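Local coordinates for extracellular solute-binding protein, family 5 (Chelativorans sp., PDB 6WM6) that binds EDTA and other aminopolycarboxylates in the periplasm, probably as the substrate-capturing component of an ABC transporter, at residues A[305-310]-A[415-420]; A[421-426]-A[436-441]; A[444-449]-A[455-460]. All coordinates share one frame; numbering follows the deposited sequence.

Interaction 1: residues A[305-310]-A[415-420]; sequences NWYFMG and YPAAND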
ATOM      1  N   ASN A 305      -3.390   3.225  -3.580  1.00 16.00           N
ATOM      2  CA  ASN A 305      -4.121   3.768  -2.450  1.00 15.38           C
ATOM      3  C   ASN A 305      -5.421   4.358  -2.957  1.00 15.55           C
ATOM      4  O   ASN A 305      -5.431   5.141  -3.920  1.00 16.99           O
ATOM      5  CB  ASN A 305      -3.316   4.868  -1.747  1.00 16.40           C
ATOM      6  CG  ASN A 305      -2.068   4.352  -1.080  1.00 17.22           C
ATOM      7  OD1 ASN A 305      -1.976   3.182  -0.760  1.00 18.69           O
ATOM      8  ND2 ASN A 305      -1.137   5.251  -0.824  1.00 20.26           N
ATOM      9  N   TRP A 306      -6.521   4.025  -2.287  1.00 15.48           N
ATOM     10  CA  TRP A 306      -7.849   4.515  -2.689  1.00 14.45           C
ATOM     11  C   TRP A 306      -8.589   5.116  -1.498  1.00 14.72           C
ATOM     12  O   TRP A 306      -8.646   4.503  -0.425  1.00 15.72           O
ATOM     13  CB  TRP A 306      -8.680   3.441  -3.394  1.00 15.05           C
ATOM     14  CG  TRP A 306      -8.837   2.132  -2.679  1.00 14.35           C
ATOM     15  CD1 TRP A 306      -7.948   1.109  -2.659  1.00 16.70           C
ATOM     16  CD2 TRP A 306      -9.986   1.672  -1.930  1.00 14.40           C
ATOM     17  NE1 TRP A 306      -8.446   0.046  -1.927  1.00 16.22           N
ATOM     18  CE2 TRP A 306      -9.706   0.366  -1.487  1.00 16.02           C
ATOM     19  CE3 TRP A 306     -11.217   2.249  -1.597  1.00 14.91           C
ATOM     20  CZ2 TRP A 306     -10.615  -0.395  -0.736  1.00 15.63           C
ATOM     21  CZ3 TRP A 306     -12.118   1.485  -0.851  1.00 15.01           C
ATOM     22  CH2 TRP A 306     -11.814   0.189  -0.441  1.00 15.74           C
ATOM     23  N   TYR A 307      -9.142   6.310  -1.706  1.00 14.50           N
ATOM     24  CA  TYR A 307      -9.934   6.970  -0.698  1.00 14.26           C
ATOM     25  C   TYR A 307     -11.245   6.228  -0.488  1.00 15.85           C
ATOM     26  O   TYR A 307     -11.854   5.703  -1.436  1.00 15.87           O
ATOM     27  CB  TYR A 307     -10.296   8.381  -1.111  1.00 16.59           C
ATOM     28  CG  TYR A 307      -9.197   9.393  -1.017  1.00 18.05           C
ATOM     29  CD1 TYR A 307      -8.609   9.694   0.205  1.00 18.52           C
ATOM     30  CD2 TYR A 307      -8.759  10.084  -2.143  1.00 18.25           C
ATOM     31  CE1 TYR A 307      -7.603  10.620   0.293  1.00 19.65           C
ATOM     32  CE2 TYR A 307      -7.757  11.053  -2.051  1.00 19.83           C
ATOM     33  CZ  TYR A 307      -7.199  11.299  -0.814  1.00 19.26           C
ATOM     34  OH  TYR A 307      -6.179  12.245  -0.724  1.00 23.87           O
ATOM     35  N   PHE A 308     -11.703   6.240   0.763  1.00 15.20           N
ATOM     36  CA  PHE A 308     -12.975   5.661   1.132  1.00 14.92           C
ATOM     37  C   PHE A 308     -13.575   6.500   2.252  1.00 15.90           C
ATOM     38  O   PHE A 308     -12.877   7.247   2.957  1.00 16.03           O
ATOM     39  CB  PHE A 308     -12.822   4.211   1.606  1.00 15.82           C
ATOM     40  CG  PHE A 308     -12.016   4.055   2.880  1.00 16.83           C
ATOM     41  CD1 PHE A 308     -12.567   4.356   4.109  1.00 16.98           C
ATOM     42  CD2 PHE A 308     -10.713   3.560   2.851  1.00 17.06           C
ATOM     43  CE1 PHE A 308     -11.829   4.191   5.295  1.00 17.48           C
ATOM     44  CE2 PHE A 308      -9.991   3.392   4.029  1.00 17.50           C
ATOM     45  CZ  PHE A 308     -10.547   3.712   5.241  1.00 17.57           C
ATOM     46  N   MET A 309     -14.884   6.319   2.457  1.00 15.49           N
ATOM     47  CA  MET A 309     -15.543   6.723   3.688  1.00 15.98           C
ATOM     48  C   MET A 309     -16.073   5.463   4.358  1.00 15.57           C
ATOM     49  O   MET A 309     -16.896   4.737   3.780  1.00 15.99           O
ATOM     50  CB  MET A 309     -16.693   7.681   3.446  1.00 15.58           C
ATOM     51  CG  MET A 309     -17.215   8.244   4.767  1.00 16.28           C
ATOM     52  SD  MET A 309     -18.647   9.316   4.588  1.00 18.83           S
ATOM     53  CE  MET A 309     -19.890   8.147   4.041  1.00 19.88           C
ATOM     54  N   GLY A 310     -15.620   5.204   5.576  1.00 16.29           N
ATOM     55  CA  GLY A 310     -16.134   4.103   6.355  1.00 15.75           C
ATOM     56  C   GLY A 310     -17.239   4.580   7.284  1.00 15.65           C
ATOM     57  O   GLY A 310     -17.266   5.736   7.708  1.00 17.22           O
ATOM     58  N   TYR A 415      -3.795  15.065   4.027  1.00 28.37           N
ATOM     59  CA  TYR A 415      -4.475  14.767   2.764  1.00 29.76           C
ATOM     60  C   TYR A 415      -5.501  15.859   2.513  1.00 33.83           C
ATOM     61  O   TYR A 415      -6.666  15.742   2.917  1.00 28.98           O
ATOM     62  CB  TYR A 415      -5.090  13.371   2.795  1.00 27.51           C
ATOM     63  CG  TYR A 415      -4.011  12.328   2.919  1.00 25.79           C
ATOM     64  CD1 TYR A 415      -3.392  11.811   1.784  1.00 25.97           C
ATOM     65  CD2 TYR A 415      -3.550  11.922   4.158  1.00 32.78           C
ATOM     66  CE1 TYR A 415      -2.375  10.895   1.884  1.00 26.85           C
ATOM     67  CE2 TYR A 415      -2.524  11.003   4.268  1.00 28.26           C
ATOM     68  CZ  TYR A 415      -1.948  10.493   3.122  1.00 31.13           C
ATOM     69  OH  TYR A 415      -0.923   9.571   3.218  1.00 34.80           O
ATOM     70  N   PRO A 416      -5.100  16.941   1.843  1.00 29.78           N
ATOM     71  CA  PRO A 416      -6.054  18.039   1.584  1.00 29.45           C
ATOM     72  C   PRO A 416      -7.325  17.581   0.894  1.00 29.26           C
ATOM     73  O   PRO A 416      -8.408  18.118   1.160  1.00 28.86           O
ATOM     74  CB  PRO A 416      -5.240  19.015   0.721  1.00 37.06           C
ATOM     75  CG  PRO A 416      -3.812  18.710   1.025  1.00 32.62           C
ATOM     76  CD  PRO A 416      -3.738  17.251   1.356  1.00 33.77           C
ATOM     77  N   ALA A 417      -7.229  16.604  -0.003  1.00 27.81           N
ATOM     78  CA  ALA A 417      -8.432  16.118  -0.673  1.00 26.60           C
ATOM     79  C   ALA A 417      -9.439  15.566   0.328  1.00 26.64           C
ATOM     80  O   ALA A 417     -10.652  15.740   0.161  1.00 24.80           O
ATOM     81  CB  ALA A 417      -8.066  15.056  -1.709  1.00 26.98           C
ATOM     82  N   ALA A 418      -8.963  14.900   1.379  1.00 26.80           N
ATOM     83  CA  ALA A 418      -9.883  14.358   2.379  1.00 25.85           C
ATOM     84  C   ALA A 418     -10.598  15.470   3.137  1.00 25.04           C
ATOM     85  O   ALA A 418     -11.800  15.370   3.420  1.00 23.96           O
ATOM     86  CB  ALA A 418      -9.140  13.438   3.347  1.00 31.34           C
ATOM     87  N   ASN A 419      -9.876  16.529   3.497  1.00 26.73           N
ATOM     88  CA  ASN A 419     -10.512  17.654   4.175  0.53 25.52           C
ATOM     89  C   ASN A 419     -11.614  18.251   3.304  1.00 23.47           C
ATOM     90  O   ASN A 419     -12.727  18.507   3.772  1.00 26.95           O
ATOM     91  CB  ASN A 419      -9.461  18.714   4.515  0.53 31.58           C
ATOM     92  CG  ASN A 419      -9.948  19.703   5.557  0.53 36.36           C
ATOM     93  OD1 ASN A 419     -11.124  20.052   5.601  0.53 41.71           O
ATOM     94  ND2 ASN A 419      -9.038  20.151   6.411  0.53 43.17           N
ATOM     95  N   ASP A 420     -11.319  18.459   2.019  1.00 25.40           N
ATOM     96  CA  ASP A 420     -12.316  19.025   1.114  1.00 23.71           C
ATOM     97  C   ASP A 420     -13.505  18.091   0.954  1.00 22.47           C
ATOM     98  O   ASP A 420     -14.657  18.533   0.919  1.00 21.81           O
ATOM     99  CB  ASP A 420     -11.672  19.314  -0.250  1.00 26.96           C
ATOM    100  CG  ASP A 420     -10.586  20.372  -0.184  1.00 35.00           C
ATOM    101  OD1 ASP A 420     -10.603  21.187   0.758  1.00 36.01           O
ATOM    102  OD2 ASP A 420      -9.720  20.392  -1.082  1.00 37.44           O
TER
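Y415, at the N-cap position of helix 416-429, meets Y307 of strand 305-311 with the two phenol groups askew. The hydroxyl oxygen of Y307 comes to 3.8 Å from CD1 of Y415, approaching that ring obliquely. On the Y307 side, CB of Y415 sits at the ring edge and near its plane, 4.5 Å from CE1 of Y307. The polar end of Y415 looks elsewhere, its OH being hydrogen-bonded to OE1 of Q278, and its ring also meets that of Y460. The backbone O of Y415 takes weak bonds in the first turn, the shorter from N of A418 (2.9 Å).

A417 carries its methyl group toward the strand, where CB lies 3.5 Å from OH and 4.0 Å from CZ of Y307. This is van der Waals packing of a methyl against the far end of a phenol. A418 adds a looser touch, its CB 4.4 Å from CE1 of Y307. With CG anti to the carbonyl carbon (chi1 -75°), the Y307 ring reaches out from the strand toward the first turn of the helix, and two residues as small as alanine let it come close to the helix backbone, the CA atoms of Y307 and A418 being 8.0 Å apart.

The strand that sends out this ring is hydrogen-bonded on both edges, Y307 to I527 and Y528 of strand 524-537, W306 and F308 to F461 and N459 of strand 456-462, antiparallel in each case. With its edges taken, the strand meets helix 416-429 through a side chain that stands off the sheet, so the helix lies against a face, and L530 of strand 524-537 touches both Y307 and Y415 beside the contact.

Interaction 2: residues A[421-426]-A[436-441]; sequences MARLIT and TDLLTG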
ATOM      1  N   MET A 421     -13.254  16.790   0.863  1.00 21.44           N
ATOM      2  CA  MET A 421     -14.362  15.860   0.695  0.57 19.30           C
ATOM      3  C   MET A 421     -15.236  15.791   1.940  1.00 20.78           C
ATOM      4  O   MET A 421     -16.447  15.622   1.825  1.00 20.78           O
ATOM      5  CB  MET A 421     -13.848  14.486   0.232  0.57 23.01           C
ATOM      6  CG  MET A 421     -13.404  14.526  -1.250  0.57 25.99           C
ATOM      7  SD  MET A 421     -13.082  12.920  -2.026  0.57 22.42           S
ATOM      8  CE  MET A 421     -12.041  12.275  -0.694  0.57 19.90           C
ATOM      9  N   ALA A 422     -14.647  15.925   3.128  1.00 21.90           N
ATOM     10  CA  ALA A 422     -15.451  15.898   4.340  1.00 22.00           C
ATOM     11  C   ALA A 422     -16.437  17.057   4.351  1.00 21.57           C
ATOM     12  O   ALA A 422     -17.594  16.901   4.765  1.00 22.53           O
ATOM     13  CB  ALA A 422     -14.537  15.971   5.572  1.00 26.28           C
ATOM     14  N   ARG A 423     -15.998  18.238   3.898  1.00 22.94           N
ATOM     15  CA  ARG A 423     -16.909  19.377   3.836  1.00 23.67           C
ATOM     16  C   ARG A 423     -17.986  19.165   2.780  1.00 22.92           C
ATOM     17  O   ARG A 423     -19.151  19.513   2.988  1.00 23.88           O
ATOM     18  CB  ARG A 423     -16.123  20.656   3.555  1.00 26.45           C
ATOM     19  CG  ARG A 423     -15.200  21.069   4.690  1.00 53.77           C
ATOM     20  CD  ARG A 423     -14.547  22.410   4.397  1.00 77.14           C
ATOM     21  NE  ARG A 423     -13.676  22.847   5.485  1.00 97.46           N
ATOM     22  CZ  ARG A 423     -14.093  23.498   6.569  1.00108.78           C
ATOM     23  NH1 ARG A 423     -13.220  23.856   7.499  1.00111.63           N
ATOM     24  NH2 ARG A 423     -15.379  23.786   6.728  1.00111.51           N
ATOM     25  N   LEU A 424     -17.605  18.615   1.624  1.00 20.97           N
ATOM     26  CA  LEU A 424     -18.605  18.342   0.594  1.00 21.58           C
ATOM     27  C   LEU A 424     -19.641  17.331   1.062  1.00 20.84           C
ATOM     28  O   LEU A 424     -20.848  17.506   0.822  1.00 21.36           O
ATOM     29  CB  LEU A 424     -17.904  17.835  -0.663  1.00 20.78           C
ATOM     30  CG  LEU A 424     -17.087  18.916  -1.377  1.00 21.36           C
ATOM     31  CD1 LEU A 424     -16.159  18.316  -2.418  1.00 22.61           C
ATOM     32  CD2 LEU A 424     -18.049  19.917  -2.009  1.00 25.31           C
ATOM     33  N   ILE A 425     -19.200  16.280   1.756  1.00 21.00           N
ATOM     34  CA  ILE A 425     -20.116  15.257   2.247  1.00 21.22           C
ATOM     35  C   ILE A 425     -21.077  15.846   3.267  1.00 21.84           C
ATOM     36  O   ILE A 425     -22.276  15.532   3.268  1.00 21.79           O
ATOM     37  CB  ILE A 425     -19.322  14.054   2.807  1.00 19.97           C
ATOM     38  CG1 ILE A 425     -18.671  13.305   1.635  1.00 19.66           C
ATOM     39  CG2 ILE A 425     -20.220  13.155   3.630  1.00 21.33           C
ATOM     40  CD1 ILE A 425     -17.568  12.363   2.050  1.00 23.41           C
ATOM     41  N   THR A 426     -20.571  16.710   4.153  1.00 21.04           N
ATOM     42  CA  THR A 426     -21.448  17.426   5.075  1.00 23.87           C
ATOM     43  C   THR A 426     -22.570  18.135   4.334  1.00 24.08           C
ATOM     44  O   THR A 426     -23.733  18.069   4.746  1.00 24.03           O
ATOM     45  CB  THR A 426     -20.613  18.426   5.871  1.00 25.07           C
ATOM     46  OG1 THR A 426     -19.701  17.706   6.711  1.00 26.82           O
ATOM     47  CG2 THR A 426     -21.506  19.322   6.733  1.00 29.12           C
ATOM     48  N   THR A 436     -22.832  17.445  10.932  1.00 23.09           N
ATOM     49  CA  THR A 436     -21.569  16.784  11.160  1.00 22.54           C
ATOM     50  C   THR A 436     -20.634  17.639  11.999  1.00 25.60           C
ATOM     51  O   THR A 436     -20.755  18.871  12.060  1.00 28.13           O
ATOM     52  CB  THR A 436     -20.843  16.441   9.863  1.00 24.92           C
ATOM     53  OG1 THR A 436     -20.331  17.642   9.276  1.00 27.75           O
ATOM     54  CG2 THR A 436     -21.789  15.751   8.906  1.00 28.82           C
ATOM     55  N   ASP A 437     -19.722  16.954  12.678  1.00 23.02           N
ATOM     56  CA  ASP A 437     -18.572  17.563  13.336  0.54 22.62           C
ATOM     57  C   ASP A 437     -17.338  16.980  12.667  1.00 24.04           C
ATOM     58  O   ASP A 437     -17.160  15.758  12.653  1.00 25.23           O
ATOM     59  CB  ASP A 437     -18.542  17.232  14.830  0.54 26.85           C
ATOM     60  CG  ASP A 437     -19.430  18.151  15.657  0.54 34.24           C
ATOM     61  OD1 ASP A 437     -19.770  19.252  15.177  0.54 33.72           O
ATOM     62  OD2 ASP A 437     -19.773  17.766  16.793  0.54 38.00           O
ATOM     63  N   LEU A 438     -16.515  17.843  12.075  1.00 23.38           N
ATOM     64  CA  LEU A 438     -15.331  17.401  11.349  1.00 22.53           C
ATOM     65  C   LEU A 438     -14.159  17.339  12.319  1.00 25.01           C
ATOM     66  O   LEU A 438     -13.846  18.331  12.977  1.00 25.63           O
ATOM     67  CB  LEU A 438     -15.029  18.352  10.193  1.00 25.92           C
ATOM     68  CG  LEU A 438     -16.156  18.477   9.161  1.00 30.91           C
ATOM     69  CD1 LEU A 438     -15.710  19.313   7.966  1.00 34.02           C
ATOM     70  CD2 LEU A 438     -16.660  17.117   8.696  1.00 29.35           C
ATOM     71  N   LEU A 439     -13.532  16.162  12.420  1.00 21.75           N
ATOM     72  CA  LEU A 439     -12.504  15.889  13.416  1.00 22.12           C
ATOM     73  C   LEU A 439     -11.242  15.363  12.762  1.00 23.06           C
ATOM     74  O   LEU A 439     -11.298  14.508  11.874  1.00 23.04           O
ATOM     75  CB  LEU A 439     -13.017  14.879  14.449  1.00 26.16           C
ATOM     76  CG  LEU A 439     -14.333  15.293  15.102  1.00 30.58           C
ATOM     77  CD1 LEU A 439     -14.980  14.092  15.778  1.00 36.02           C
ATOM     78  CD2 LEU A 439     -14.145  16.423  16.106  1.00 38.18           C
ATOM     79  N   THR A 440     -10.094  15.843  13.221  1.00 25.98           N
ATOM     80  CA  THR A 440      -8.831  15.431  12.614  1.00 25.46           C
ATOM     81  C   THR A 440      -7.735  15.511  13.673  1.00 31.82           C
ATOM     82  O   THR A 440      -8.015  15.445  14.873  1.00 31.34           O
ATOM     83  CB  THR A 440      -8.586  16.242  11.329  1.00 28.27           C
ATOM     84  OG1 THR A 440      -7.453  15.712  10.607  1.00 29.21           O
ATOM     85  CG2 THR A 440      -8.352  17.714  11.658  1.00 34.91           C
ATOM     86  N   GLY A 441      -6.497  15.588  13.222  1.00 29.32           N
ATOM     87  CA  GLY A 441      -5.353  15.576  14.118  1.00 34.81           C
ATOM     88  C   GLY A 441      -4.739  14.192  14.245  1.00 40.95           C
ATOM     89  O   GLY A 441      -5.201  13.219  13.645  1.00 30.47           O
TER
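In the beta-alpha-beta unit of strand 407-410, helix 416-429 and strand 436-439, A422, R423 and T426 of the helix pack on T436 and L438 of the returning strand. The axes of helix 421-426 and strand 436-439 run antiparallel (175°), 9.6 Å apart at closest approach. L438 spreads its two methyl groups: CD2 lies 3.9 Å from CB of A422, and CD1 rests 3.8 Å from CG of R423, whose poorly ordered chain crosses the leucine at about a right angle.

One turn on from A422, the hydroxyls of T426 and T436 meet, OG1 to OG1, at 2.6 Å, and either may donate. T426 OG1 also lies 3.0 Å from the backbone O of A422, a second possible acceptor for its single proton. In T436, OG1 stands between the backbone N and the carbonyl carbon (chi1 72°), which brings it to the helix; CG2 of T426 lies 3.3 Å from OG1 of T436. A valine in place of T426 would probably leave the T436 hydroxyl without this mate and set it free to turn.

L409 of strand 407-410 touches both A422 and L438, the helix lying over two parallel neighbouring strands, as in the beta-alpha-beta crossover of alpha/beta folds.

Interaction 3: residues A[444-449]-A[455-460]; sequences ATADYL and DLHLNY. With SO4 (sulfate ion), chain B.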
ATOM      1  N   ALA A 444      -6.833  11.055  14.999  1.00 28.46           N
ATOM      2  CA  ALA A 444      -7.874  10.716  14.039  1.00 25.21           C
ATOM      3  C   ALA A 444      -7.401   9.703  13.009  1.00 24.21           C
ATOM      4  O   ALA A 444      -7.938   9.647  11.896  1.00 27.10           O
ATOM      5  CB  ALA A 444      -8.384  11.978  13.342  1.00 26.67           C
ATOM      6  N   THR A 445      -6.420   8.883  13.351  1.00 23.94           N
ATOM      7  CA  THR A 445      -5.932   7.848  12.457  1.00 23.94           C
ATOM      8  C   THR A 445      -6.758   6.576  12.604  1.00 23.48           C
ATOM      9  O   THR A 445      -7.511   6.390  13.565  1.00 25.30           O
ATOM     10  CB  THR A 445      -4.478   7.519  12.771  1.00 27.56           C
ATOM     11  OG1 THR A 445      -4.393   7.081  14.132  1.00 31.29           O
ATOM     12  CG2 THR A 445      -3.583   8.742  12.562  1.00 37.46           C
ATOM     13  N   ALA A 446      -6.636   5.701  11.605  1.00 24.66           N
ATOM     14  CA  ALA A 446      -7.347   4.429  11.647  1.00 23.16           C
ATOM     15  C   ALA A 446      -6.956   3.604  12.872  1.00 22.93           C
ATOM     16  O   ALA A 446      -7.820   2.971  13.495  1.00 25.08           O
ATOM     17  CB  ALA A 446      -7.063   3.650  10.363  1.00 26.72           C
ATOM     18  N   ASP A 447      -5.669   3.603  13.231  1.00 24.93           N
ATOM     19  CA  ASP A 447      -5.203   2.836  14.385  1.00 31.64           C
ATOM     20  C   ASP A 447      -5.951   3.218  15.658  1.00 26.41           C
ATOM     21  O   ASP A 447      -6.102   2.386  16.575  1.00 27.25           O
ATOM     22  CB  ASP A 447      -3.708   3.099  14.612  1.00 36.38           C
ATOM     23  CG  ASP A 447      -2.816   2.172  13.811  1.00 58.85           C
ATOM     24  OD1 ASP A 447      -3.342   1.255  13.143  1.00 56.93           O
ATOM     25  OD2 ASP A 447      -1.580   2.363  13.859  1.00 52.71           O
ATOM     26  N   TYR A 448      -6.393   4.465  15.757  1.00 23.61           N
ATOM     27  CA  TYR A 448      -7.020   4.970  16.974  1.00 22.17           C
ATOM     28  C   TYR A 448      -8.551   4.949  16.907  1.00 21.91           C
ATOM     29  O   TYR A 448      -9.201   5.379  17.865  1.00 22.51           O
ATOM     30  CB  TYR A 448      -6.520   6.374  17.275  1.00 24.81           C
ATOM     31  CG  TYR A 448      -5.043   6.414  17.651  1.00 33.35           C
ATOM     32  CD1 TYR A 448      -4.460   5.365  18.350  1.00 52.51           C
ATOM     33  CD2 TYR A 448      -4.241   7.492  17.300  1.00 50.58           C
ATOM     34  CE1 TYR A 448      -3.123   5.386  18.697  1.00 52.53           C
ATOM     35  CE2 TYR A 448      -2.897   7.521  17.641  1.00 59.03           C
ATOM     36  CZ  TYR A 448      -2.347   6.463  18.341  1.00 60.49           C
ATOM     37  OH  TYR A 448      -1.017   6.477  18.689  1.00 67.59           O
ATOM     38  N   LEU A 449      -9.141   4.430  15.834  1.00 20.32           N
ATOM     39  CA  LEU A 449     -10.594   4.318  15.787  1.00 20.20           C
ATOM     40  C   LEU A 449     -11.091   3.383  16.881  1.00 21.11           C
ATOM     41  O   LEU A 449     -10.472   2.353  17.184  1.00 22.34           O
ATOM     42  CB  LEU A 449     -11.056   3.785  14.427  1.00 22.66           C
ATOM     43  CG  LEU A 449     -10.891   4.718  13.236  1.00 19.89           C
ATOM     44  CD1 LEU A 449     -11.123   3.957  11.933  1.00 23.71           C
ATOM     45  CD2 LEU A 449     -11.830   5.907  13.334  1.00 22.68           C
ATOM     46  N   ASP A 455     -18.436   8.175  13.782  1.00 17.74           N
ATOM     47  CA  ASP A 455     -19.540   7.659  12.982  1.00 17.65           C
ATOM     48  C   ASP A 455     -19.168   7.445  11.531  1.00 18.08           C
ATOM     49  O   ASP A 455     -19.594   6.449  10.926  1.00 17.72           O
ATOM     50  CB  ASP A 455     -20.722   8.633  13.086  1.00 19.02           C
ATOM     51  CG  ASP A 455     -21.146   8.879  14.511  1.00 20.74           C
ATOM     52  OD1 ASP A 455     -21.478   7.886  15.204  1.00 22.08           O
ATOM     53  OD2 ASP A 455     -21.087  10.032  14.998  1.00 22.47           O
ATOM     54  N   LEU A 456     -18.363   8.358  10.968  1.00 17.03           N
ATOM     55  CA  LEU A 456     -17.892   8.289   9.595  1.00 17.08           C
ATOM     56  C   LEU A 456     -16.398   8.579   9.626  1.00 17.09           C
ATOM     57  O   LEU A 456     -15.916   9.340  10.468  1.00 17.40           O
ATOM     58  CB  LEU A 456     -18.588   9.348   8.734  1.00 18.05           C
ATOM     59  CG  LEU A 456     -20.123   9.287   8.691  1.00 18.02           C
ATOM     60  CD1 LEU A 456     -20.670  10.545   7.992  1.00 21.13           C
ATOM     61  CD2 LEU A 456     -20.593   8.055   7.976  1.00 19.55           C
ATOM     62  N   HIS A 457     -15.653   7.947   8.725  1.00 16.69           N
ATOM     63  CA  HIS A 457     -14.194   8.121   8.698  1.00 16.55           C
ATOM     64  C   HIS A 457     -13.693   8.102   7.260  1.00 15.77           C
ATOM     65  O   HIS A 457     -13.969   7.150   6.527  1.00 16.77           O
ATOM     66  CB  HIS A 457     -13.494   7.018   9.504  1.00 18.22           C
ATOM     67  CG  HIS A 457     -12.007   7.153   9.586  1.00 17.79           C
ATOM     68  ND1 HIS A 457     -11.396   8.089  10.377  1.00 19.09           N
ATOM     69  CD2 HIS A 457     -11.012   6.482   8.955  1.00 17.92           C
ATOM     70  CE1 HIS A 457     -10.081   7.973  10.259  1.00 18.37           C
ATOM     71  NE2 HIS A 457      -9.821   6.996   9.412  1.00 18.45           N
ATOM     72  N   LEU A 458     -12.974   9.158   6.857  1.00 15.94           N
ATOM     73  CA  LEU A 458     -12.368   9.248   5.535  1.00 16.22           C
ATOM     74  C   LEU A 458     -10.893   8.919   5.641  1.00 16.14           C
ATOM     75  O   LEU A 458     -10.179   9.509   6.442  1.00 18.59           O
ATOM     76  CB  LEU A 458     -12.506  10.667   4.984  1.00 19.94           C
ATOM     77  CG  LEU A 458     -13.848  11.132   4.492  1.00 27.48           C
ATOM     78  CD1 LEU A 458     -13.854  12.648   4.355  1.00 28.57           C
ATOM     79  CD2 LEU A 458     -14.160  10.498   3.150  1.00 28.28           C
ATOM     80  N   ASN A 459     -10.443   7.978   4.829  1.00 16.00           N
ATOM     81  CA  ASN A 459      -9.033   7.559   4.844  1.00 16.42           C
ATOM     82  C   ASN A 459      -8.778   6.845   3.515  1.00 16.47           C
ATOM     83  O   ASN A 459      -9.557   6.981   2.563  1.00 16.56           O
ATOM     84  CB  ASN A 459      -8.773   6.693   6.093  1.00 16.62           C
ATOM     85  CG  ASN A 459      -7.356   6.775   6.612  1.00 18.16           C
ATOM     86  OD1 ASN A 459      -6.388   6.828   5.851  1.00 19.08           O
ATOM     87  ND2 ASN A 459      -7.226   6.759   7.935  1.00 18.70           N
ATOM     88  N   TYR A 460      -7.680   6.091   3.447  1.00 16.67           N
ATOM     89  CA  TYR A 460      -7.394   5.300   2.261  1.00 15.96           C
ATOM     90  C   TYR A 460      -6.951   3.893   2.659  1.00 15.39           C
ATOM     91  O   TYR A 460      -6.385   3.692   3.739  1.00 16.99           O
ATOM     92  CB  TYR A 460      -6.330   5.949   1.342  1.00 17.43           C
ATOM     93  CG  TYR A 460      -4.931   6.027   1.935  1.00 18.24           C
ATOM     94  CD1 TYR A 460      -4.025   4.966   1.819  1.00 18.63           C
ATOM     95  CD2 TYR A 460      -4.514   7.146   2.630  1.00 21.11           C
ATOM     96  CE1 TYR A 460      -2.756   5.038   2.376  1.00 21.44           C
ATOM     97  CE2 TYR A 460      -3.238   7.219   3.183  1.00 24.57           C
ATOM     98  CZ  TYR A 460      -2.384   6.157   3.050  1.00 22.08           C
ATOM     99  OH  TYR A 460      -1.110   6.234   3.625  1.00 25.07           O
TER
HETATM  100  S   SO4 B 601       1.737   3.846   4.518  1.00 32.09           S
HETATM  101  O1  SO4 B 601       2.847   3.279   3.747  1.00 41.88           O
HETATM  102  O2  SO4 B 601       2.160   5.108   5.103  1.00 49.20           O
HETATM  103  O3  SO4 B 601       0.571   4.071   3.620  1.00 27.08           O
HETATM  104  O4  SO4 B 601       1.372   2.911   5.577  1.00 60.49           O
HETATM  105  O   HOH W   1      -4.553   6.461   9.388  1.00 24.74           O
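L449 lays its two methyl groups on H457, whose ring, anti to the backbone N (chi1 -177°), reaches the loop. CD2 sits over one face of the imidazole, 4.0 Å from the ring centroid and 24° off the normal, a CH-pi contact displaced toward ND1, while CD1 lies 3.9 Å from CD2 of H457. From the ring's edge, and in its plane, the backbone O of A444 approaches CE1 of H457 to 3.2 Å, a carbonyl oxygen facing the carbon between the two nitrogens. A446 meets the next residue along the strand whose side chain faces the loop: its CB packs 3.9 Å from ND2 of N459. A water joins the same pair, accepting from N of A446 and from ND2 of N459, each at 3.1 Å.

These residues link the loop that follows strand 436-439 to strand 456-462, which runs parallel to strand 407-410 and antiparallel to strand 305-311 in the central sheet of a lobe of this periplasmic binding protein.

Behind the first shell, H457 is gripped at both nitrogens. ND2 of N459 donates to NE2 at 3.0 Å and nearly straight (166°), tilted somewhat from the imidazole plane, and ND1 is hydrogen-bonded to OG of S410; NE2 thus acts as an acceptor, and the ring's rotation is fixed. The amide of N459 is itself held at its other end, where OD1 takes the backbone N-H of Y460 at 2.8 Å, in the carbonyl plane but well to the side. Farther along, Y460 OH donates to O3 of a sulfate at 2.7 Å; the ion, probably from the crystallisation liquor, also bonds to N of A71.

In the fold
Interactions 1 and 2 share helix 416-429, with centres about 10 Å apart, and SD of M309 packs against CD1 of I425 at 4.1 Å. Interactions 1 and 3 are joined edge to edge in the sheet, through probable hydrogen bonds from N of G310 to O of H457 (2.7 Å) and from N of F308 to O of N459 (2.9 Å). L458 ties interaction 3 to interaction 2, its CD1 lying 3.6 Å from N of A422. The sulfate bound by Y460 lies about 6 Å, between nearest atoms, from the side chain of Y415, on the flank where interactions 1 and 3 come together.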